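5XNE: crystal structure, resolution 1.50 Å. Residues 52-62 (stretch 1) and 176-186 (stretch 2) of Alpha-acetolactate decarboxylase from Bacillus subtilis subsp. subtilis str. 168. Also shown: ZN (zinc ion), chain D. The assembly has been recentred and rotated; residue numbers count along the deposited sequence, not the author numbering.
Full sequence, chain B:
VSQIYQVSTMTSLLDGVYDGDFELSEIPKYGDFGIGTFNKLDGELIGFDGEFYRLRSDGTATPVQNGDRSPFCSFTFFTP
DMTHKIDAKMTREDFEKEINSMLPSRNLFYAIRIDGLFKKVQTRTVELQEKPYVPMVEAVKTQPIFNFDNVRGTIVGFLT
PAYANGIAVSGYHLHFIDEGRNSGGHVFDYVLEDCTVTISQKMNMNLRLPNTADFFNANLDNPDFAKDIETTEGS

Stretch 1 (52-62) FYRLRSDGTAT
Stretch 2, residues 176-186: FIDEGRNSGGH

Ile177 (chi1 t, chi2 t) points toward stretch 1 and extends its CD1 among three side chains: 3.7 Å from Leu55 CD2, 3.8 Å from Tyr53 CG and 4.1 Å from Ala61 CB. The same Ile177 CD1 lies 4.2 Å from the centroid of the Tyr53 ring, 29° off its normal, an off-centre CH-pi contact. Leu55 and Ile177 are buried, which suits their branched apolar side chains; Tyr53 is partly exposed, and its OH meets water 1. The two β-hairpins, from one chain, bury 394 Å², both sides summed; no direct hydrogen bond crosses, so packing and bridging waters make the contact. Tyr53 (m, chi2 87°), Leu55 (m, m) and Ala61 all point toward stretch 2, whereas Phe52, Arg54, Arg56 and Thr62 point away, the alternation expected of extended strands.

In stretch 1 the strand through Phe52–Leu55 (Leu55 -94/120) runs antiparallel to that through Ala61–Thr62 (Arg54 N to Thr62 O 2.7 Å; Thr62 N to Arg54 O 2.9 Å), and Arg56 N reaches Thr60 O at 3.0 Å. Its loop passes through Gly59 at phi/psi 74/29, a positive phi that favours glycine; Asp58 (p) accepts from Thr60 OG1 at Asp58 OD1, 2.6 Å.

In stretch 2, Phe176–Asp178 (Ile177 -138/140) runs antiparallel to the strand through Gly184 (Phe176 N to Gly185 O 2.8 Å; Gly185 N to Phe176 O 2.9 Å), and Asp178 N bonds Ser183 O at 3.0 Å. A type I turn runs from Asp178 to Arg181, closed by Arg181 N to Asp178 O, 2.9 Å. Asp178 OD1 fixes the following loop by accepting from Asn182 N (2.8 Å) and Ser183 N (2.9 Å).

The nearest CA pairs are Leu55 CA–Gly185 CA (6.1 Å), Gly59 CA–Ser183 CA (5.4 Å) and Ala61 CA–Asn182 CA (4.6 Å). Leu55 CD1 rests on backbone, 3.4 Å from Ser183 C and 3.5 Å from Gly184 N. Gly184 (149/-137) suits this place: a CB would clash with Phe176 O. Ala61 CB lies 3.3 Å from Arg181 O, leaving little room between them.

Farther out, Arg181 (53/50; m, m, t) lays its aliphatic part by Tyr53, with CG 3.8 Å from Tyr53 OH, while Arg181 NH1 bonds Asp178 O at 3.0 Å. Water 1 joins the polar ends, 2.6 Å from Tyr53 OH and accepting from Arg181 NE at 2.9 Å. Water 3 accepts from Ala61 N at 3.0 Å and donates to Asn182 OD1 at 2.6 Å; Asn182 is m, chi2 -65°. Water 2 lies 2.9 Å from Arg56 O and 3.0 Å from Asn182 O.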

ATOM      1  N   PHE B  52     -22.617 -11.696  -1.781  1.00  9.55           N
ATOM      2  CA  PHE B  52     -21.969 -10.914  -2.836  1.00  9.23           C
ATOM      3  C   PHE B  52     -22.691 -11.049  -4.162  1.00 10.70           C
ATOM      4  O   PHE B  52     -23.164 -12.140  -4.515  1.00 10.78           O
ATOM      5  CB  PHE B  52     -20.503 -11.340  -2.987  1.00  7.86           C
ATOM      6  CG  PHE B  52     -19.624 -10.820  -1.896  1.00  8.34           C
ATOM      7  CD1 PHE B  52     -19.611 -11.430  -0.638  1.00  9.27           C
ATOM      8  CD2 PHE B  52     -18.828  -9.708  -2.114  1.00  8.84           C
ATOM      9  CE1 PHE B  52     -18.805 -10.943   0.384  1.00  8.53           C
ATOM     10  CE2 PHE B  52     -18.016  -9.211  -1.083  1.00  7.61           C
ATOM     11  CZ  PHE B  52     -18.011  -9.834   0.161  1.00  9.38           C
ATOM     12  N   TYR B  53     -22.742  -9.948  -4.904  1.00  8.37           N
ATOM     13  CA  TYR B  53     -23.451  -9.884  -6.183  1.00  9.56           C
ATOM     14  C   TYR B  53     -22.608  -9.284  -7.292  1.00  9.76           C
ATOM     15  O   TYR B  53     -21.741  -8.436  -7.031  1.00  8.80           O
ATOM     16  CB  TYR B  53     -24.724  -9.057  -6.038  1.00  9.85           C
ATOM     17  CG  TYR B  53     -25.773  -9.704  -5.170  1.00 11.78           C
ATOM     18  CD1 TYR B  53     -25.769  -9.530  -3.797  1.00 12.10           C
ATOM     19  CD2 TYR B  53     -26.775 -10.494  -5.736  1.00 13.94           C
ATOM     20  CE1 TYR B  53     -26.738 -10.122  -2.999  1.00 15.86           C
ATOM     21  CE2 TYR B  53     -27.749 -11.092  -4.944  1.00 15.32           C
ATOM     22  CZ  TYR B  53     -27.722 -10.901  -3.584  1.00 16.33           C
ATOM     23  OH  TYR B  53     -28.684 -11.497  -2.807  1.00 19.54           O
ATOM     24  N   ARG B  54     -22.882  -9.727  -8.523  1.00  9.15           N
ATOM     25  CA  ARG B  54     -22.381  -9.117  -9.751  1.00  9.54           C
ATOM     26  C   ARG B  54     -23.482  -8.237 -10.349  1.00 12.01           C
ATOM     27  O   ARG B  54     -24.519  -8.745 -10.791  1.00 13.78           O
ATOM     28  CB  ARG B  54     -21.957 -10.188 -10.765  1.00  9.99           C
ATOM     29  CG  ARG B  54     -21.364  -9.616 -12.050  1.00 10.19           C
ATOM     30  CD  ARG B  54     -21.310 -10.656 -13.181  1.00 11.31           C
ATOM     31  NE  ARG B  54     -20.563 -11.871 -12.864  1.00 12.38           N
ATOM     32  CZ  ARG B  54     -19.341 -12.146 -13.325  1.00 12.15           C
ATOM     33  NH1 ARG B  54     -18.697 -11.265 -14.094  1.00 10.24           N
ATOM     34  NH2 ARG B  54     -18.749 -13.288 -12.997  1.00 13.41           N
ATOM     35  N   LEU B  55     -23.280  -6.928 -10.352  1.00 10.67           N
ATOM     36  CA  LEU B  55     -24.256  -5.995 -10.930  1.00 10.96           C
ATOM     37  C   LEU B  55     -23.894  -5.678 -12.373  1.00 12.92           C
ATOM     38  O   LEU B  55     -22.810  -5.160 -12.638  1.00 12.16           O
ATOM     39  CB  LEU B  55     -24.315  -4.693 -10.118  1.00 12.35           C
ATOM     40  CG  LEU B  55     -25.119  -4.580  -8.819  1.00 18.95           C
ATOM     41  CD1 LEU B  55     -26.611  -4.466  -9.107  1.00 20.29           C
ATOM     42  CD2 LEU B  55     -24.848  -5.739  -7.887  1.00 24.56           C
ATOM     43  N   ARG B  56     -24.787  -5.984 -13.311  1.00 13.11           N
ATOM     44  CA  ARG B  56     -24.505  -5.725 -14.721  1.00 13.72           C
ATOM     45  C   ARG B  56     -25.362  -4.611 -15.307  1.00 17.51           C
ATOM     46  O   ARG B  56     -26.404  -4.241 -14.764  1.00 16.77           O
ATOM     47  CB  ARG B  56     -24.705  -6.991 -15.559  1.00 15.91           C
ATOM     48  CG  ARG B  56     -23.639  -8.056 -15.402  1.00 13.75           C
ATOM     49  CD  ARG B  56     -23.842  -9.130 -16.469  1.00 14.81           C
ATOM     50  NE  ARG B  56     -22.748 -10.091 -16.525  1.00 14.59           N
ATOM     51  CZ  ARG B  56     -22.836 -11.353 -16.110  1.00 13.43           C
ATOM     52  NH1 ARG B  56     -23.975 -11.823 -15.599  1.00 17.73           N
ATOM     53  NH2 ARG B  56     -21.786 -12.151 -16.209  1.00 15.20           N
ATOM     54  N   SER B  57     -24.917  -4.121 -16.452  1.00 16.38           N
ATOM     55  CA  SER B  57     -25.580  -3.047 -17.174  1.00 21.66           C
ATOM     56  C   SER B  57     -26.985  -3.371 -17.679  1.00 22.40           C
ATOM     57  O   SER B  57     -27.730  -2.470 -18.076  1.00 21.61           O
ATOM     58  CB  SER B  57     -24.720  -2.656 -18.354  1.00 29.74           C
ATOM     59  N   ASP B  58     -27.336  -4.649 -17.680  1.00 20.32           N
ATOM     60  CA  ASP B  58     -28.650  -5.065 -18.147  1.00 22.80           C
ATOM     61  C   ASP B  58     -29.681  -4.984 -17.025  1.00 24.20           C
ATOM     62  O   ASP B  58     -30.786  -5.500 -17.151  1.00 26.03           O
ATOM     63  CB  ASP B  58     -28.594  -6.483 -18.716  1.00 21.97           C
ATOM     64  CG  ASP B  58     -28.072  -7.505 -17.714  1.00 25.66           C
ATOM     65  OD1 ASP B  58     -27.893  -7.161 -16.521  1.00 23.35           O
ATOM     66  OD2 ASP B  58     -27.864  -8.669 -18.120  1.00 27.74           O
ATOM     67  N   GLY B  59     -29.304  -4.348 -15.920  1.00 20.30           N
ATOM     68  CA  GLY B  59     -30.198  -4.184 -14.789  1.00 20.69           C
ATOM     69  C   GLY B  59     -30.430  -5.440 -13.972  1.00 21.17           C
ATOM     70  O   GLY B  59     -31.494  -5.610 -13.371  1.00 24.56           O
ATOM     71  N   THR B  60     -29.440  -6.324 -13.940  1.00 20.20           N
ATOM     72  CA  THR B  60     -29.523  -7.537 -13.130  1.00 19.44           C
ATOM     73  C   THR B  60     -28.425  -7.580 -12.079  1.00 20.81           C
ATOM     74  O   THR B  60     -27.390  -6.915 -12.216  1.00 17.25           O
ATOM     75  CB  THR B  60     -29.417  -8.820 -13.986  1.00 22.65           C
ATOM     76  OG1 THR B  60     -28.128  -8.879 -14.614  1.00 19.23           O
ATOM     77  CG2 THR B  60     -30.507  -8.856 -15.053  1.00 23.58           C
ATOM     78  N   ALA B  61     -28.666  -8.368 -11.035  1.00 17.79           N
ATOM     79  CA  ALA B  61     -27.689  -8.605  -9.984  1.00 18.16           C
ATOM     80  C   ALA B  61     -27.664 -10.093  -9.677  1.00 20.44           C
ATOM     81  O   ALA B  61     -28.641 -10.652  -9.163  1.00 20.47           O
ATOM     82  CB  ALA B  61     -28.021  -7.797  -8.735  1.00 20.90           C
ATOM     83  N   THR B  62     -26.549 -10.732 -10.011  1.00 15.41           N
ATOM     84  CA  THR B  62     -26.409 -12.177  -9.896  1.00 16.05           C
ATOM     85  C   THR B  62     -25.472 -12.529  -8.762  1.00 14.77           C
ATOM     86  O   THR B  62     -24.369 -11.978  -8.678  1.00 14.13           O
ATOM     87  CB  THR B  62     -25.868 -12.784 -11.203  1.00 17.27           C
ATOM     88  OG1 THR B  62     -26.609 -12.263 -12.310  1.00 18.60           O
ATOM     89  CG2 THR B  62     -25.961 -14.309 -11.184  1.00 18.73           C
ATOM     90  N   PHE B 176     -23.534   0.511  -4.687  1.00  7.95           N
ATOM     91  CA  PHE B 176     -24.923   0.492  -4.233  1.00  9.39           C
ATOM     92  C   PHE B 176     -25.666  -0.719  -4.787  1.00  9.40           C
ATOM     93  O   PHE B 176     -25.446  -1.109  -5.930  1.00  9.43           O
ATOM     94  CB  PHE B 176     -25.627   1.784  -4.671  1.00  9.37           C
ATOM     95  CG  PHE B 176     -27.123   1.753  -4.501  1.00 10.89           C
ATOM     96  CD1 PHE B 176     -27.691   1.877  -3.241  1.00 12.17           C
ATOM     97  CD2 PHE B 176     -27.953   1.607  -5.600  1.00 12.74           C
ATOM     98  CE1 PHE B 176     -29.091   1.853  -3.085  1.00 14.80           C
ATOM     99  CE2 PHE B 176     -29.347   1.578  -5.453  1.00 15.35           C
ATOM    100  CZ  PHE B 176     -29.905   1.704  -4.200  1.00 13.01           C
ATOM    101  N   ILE B 177     -26.535  -1.313  -3.969  1.00  8.21           N
ATOM    102  CA  ILE B 177     -27.486  -2.308  -4.466  1.00  8.78           C
ATOM    103  C   ILE B 177     -28.843  -2.050  -3.804  1.00 10.82           C
ATOM    104  O   ILE B 177     -28.919  -1.698  -2.622  1.00  9.93           O
ATOM    105  CB  ILE B 177     -26.985  -3.758  -4.211  1.00  9.26           C
ATOM    106  CG1 ILE B 177     -27.867  -4.771  -4.956  1.00 13.28           C
ATOM    107  CG2 ILE B 177     -26.893  -4.060  -2.725  1.00 11.70           C
ATOM    108  CD1 ILE B 177     -27.249  -6.166  -5.067  1.00 13.02           C
ATOM    109  N   ASP B 178     -29.914  -2.191  -4.573  1.00 11.88           N
ATOM    110  CA  ASP B 178     -31.236  -1.935  -4.009  1.00 16.17           C
ATOM    111  C   ASP B 178     -31.719  -3.122  -3.173  1.00 16.01           C
ATOM    112  O   ASP B 178     -31.151  -4.216  -3.216  1.00 13.67           O
ATOM    113  CB  ASP B 178     -32.243  -1.601  -5.112  1.00 14.97           C
ATOM    114  CG  ASP B 178     -32.670  -2.816  -5.905  1.00 20.30           C
ATOM    115  OD1 ASP B 178     -31.808  -3.602  -6.349  1.00 18.26           O
ATOM    116  OD2 ASP B 178     -33.895  -2.999  -6.069  1.00 26.40           O
ATOM    117  N   GLU B 179     -32.768  -2.904  -2.384  1.00 18.39           N
ATOM    118  CA  GLU B 179     -33.240  -3.962  -1.495  1.00 23.51           C
ATOM    119  C   GLU B 179     -33.762  -5.164  -2.288  1.00 18.29           C
ATOM    120  O   GLU B 179     -33.676  -6.300  -1.828  1.00 23.35           O
ATOM    121  CB  GLU B 179     -34.323  -3.440  -0.548  1.00 24.20           C
ATOM    122  CG  GLU B 179     -34.642  -4.418   0.581  1.00 31.52           C
ATOM    123  CD  GLU B 179     -33.828  -4.149   1.844  1.00 35.31           C
ATOM    124  OE1 GLU B 179     -32.982  -3.225   1.826  1.00 31.80           O
ATOM    125  OE2 GLU B 179     -34.020  -4.870   2.850  1.00 36.70           O
ATOM    126  N   GLY B 180     -34.264  -4.913  -3.494  1.00 20.11           N
ATOM    127  CA  GLY B 180     -34.728  -5.982  -4.361  1.00 24.77           C
ATOM    128  C   GLY B 180     -33.613  -6.784  -5.017  1.00 23.76           C
ATOM    129  O   GLY B 180     -33.875  -7.755  -5.722  1.00 24.70           O
ATOM    130  N   ARG B 181     -32.369  -6.372  -4.780  1.00 19.52           N
ATOM    131  CA  ARG B 181     -31.190  -7.037  -5.336  1.00 21.60           C
ATOM    132  C   ARG B 181     -31.250  -7.198  -6.863  1.00 19.70           C
ATOM    133  O   ARG B 181     -31.022  -8.288  -7.382  1.00 22.33           O
ATOM    134  CB  ARG B 181     -30.982  -8.414  -4.685  1.00 18.75           C
ATOM    135  CG  ARG B 181     -30.849  -8.402  -3.168  1.00 18.81           C
ATOM    136  CD  ARG B 181     -29.629  -7.614  -2.706  1.00 16.55           C
ATOM    137  NE  ARG B 181     -29.406  -7.726  -1.268  1.00 14.14           N
ATOM    138  CZ  ARG B 181     -29.592  -6.738  -0.397  1.00 13.71           C
ATOM    139  NH1 ARG B 181     -30.007  -5.541  -0.803  1.00 14.75           N
ATOM    140  NH2 ARG B 181     -29.360  -6.947   0.888  1.00 15.39           N
ATOM    141  N   ASN B 182     -31.538  -6.115  -7.575  1.00 19.37           N
ATOM    142  CA  ASN B 182     -31.458  -6.128  -9.035  1.00 21.79           C
ATOM    143  C   ASN B 182     -30.548  -5.056  -9.607  1.00 21.38           C
ATOM    144  O   ASN B 182     -29.871  -5.261 -10.622  1.00 25.11           O
ATOM    145  CB  ASN B 182     -32.850  -5.963  -9.642  1.00 25.50           C
ATOM    146  CG  ASN B 182     -33.757  -7.129  -9.329  1.00 26.36           C
ATOM    147  OD1 ASN B 182     -33.506  -8.254  -9.764  1.00 27.74           O
ATOM    148  ND2 ASN B 182     -34.820  -6.870  -8.577  1.00 24.30           N
ATOM    149  N   SER B 183     -30.532  -3.906  -8.954  1.00 17.87           N
ATOM    150  CA  SER B 183     -29.966  -2.717  -9.564  1.00 18.37           C
ATOM    151  C   SER B 183     -28.970  -2.055  -8.643  1.00 15.67           C
ATOM    152  O   SER B 183     -29.003  -2.264  -7.429  1.00 13.69           O
ATOM    153  CB  SER B 183     -31.071  -1.716  -9.920  1.00 21.52           C
ATOM    154  OG  SER B 183     -31.980  -2.254 -10.869  1.00 26.76           O
ATOM    155  N   GLY B 184     -28.100  -1.251  -9.242  1.00 15.22           N
ATOM    156  CA  GLY B 184     -27.164  -0.430  -8.498  1.00 14.22           C
ATOM    157  C   GLY B 184     -25.891  -0.236  -9.292  1.00 15.80           C
ATOM    158  O   GLY B 184     -25.920   0.009 -10.501  1.00 17.13           O
ATOM    159  N   GLY B 185     -24.761  -0.344  -8.612  1.00 10.77           N
ATOM    160  CA  GLY B 185     -23.484  -0.215  -9.284  1.00 10.50           C
ATOM    161  C   GLY B 185     -22.501   0.633  -8.513  1.00  9.90           C
ATOM    162  O   GLY B 185     -22.604   0.773  -7.294  1.00  9.80           O
ATOM    163  N   HIS B 186     -21.520   1.163  -9.235  1.00  9.72           N
ATOM    164  CA  HIS B 186     -20.518   2.050  -8.670  1.00  9.45           C
ATOM    165  C   HIS B 186     -21.134   3.436  -8.497  1.00 10.89           C
ATOM    166  O   HIS B 186     -21.655   3.997  -9.446  1.00 11.50           O
ATOM    167  CB  HIS B 186     -19.283   2.104  -9.587  1.00  9.36           C
ATOM    168  CG  HIS B 186     -18.293   3.164  -9.210  1.00 10.70           C
ATOM    169  ND1 HIS B 186     -17.141   2.886  -8.498  1.00 13.01           N
ATOM    170  CD2 HIS B 186     -18.264   4.489  -9.472  1.00 13.82           C
ATOM    171  CE1 HIS B 186     -16.459   4.005  -8.326  1.00 13.84           C
ATOM    172  NE2 HIS B 186     -17.119   4.992  -8.900  1.00 14.57           N
TER
HETATM  173 ZN    ZN D 301     -16.024   0.924  -8.050  1.00 16.43          ZN
HETATM  174  O   HOH W   1     -29.194 -10.452  -0.449  1.00 22.20           O
HETATM  175  O   HOH W   2     -27.755  -3.877 -12.277  1.00 17.13           O
HETATM  176  O   HOH W   3     -31.441  -9.467 -10.775  1.00 27.05           O
HETATM  177  O   HOH W   4     -14.217   1.366  -9.433  1.00 19.92           O
HETATM  178  O   HOH W   5     -14.745  -0.906  -8.138  1.00 15.45           O
HETATM  179  O   HOH W   6     -16.452   0.105 -10.151  1.00 15.72           O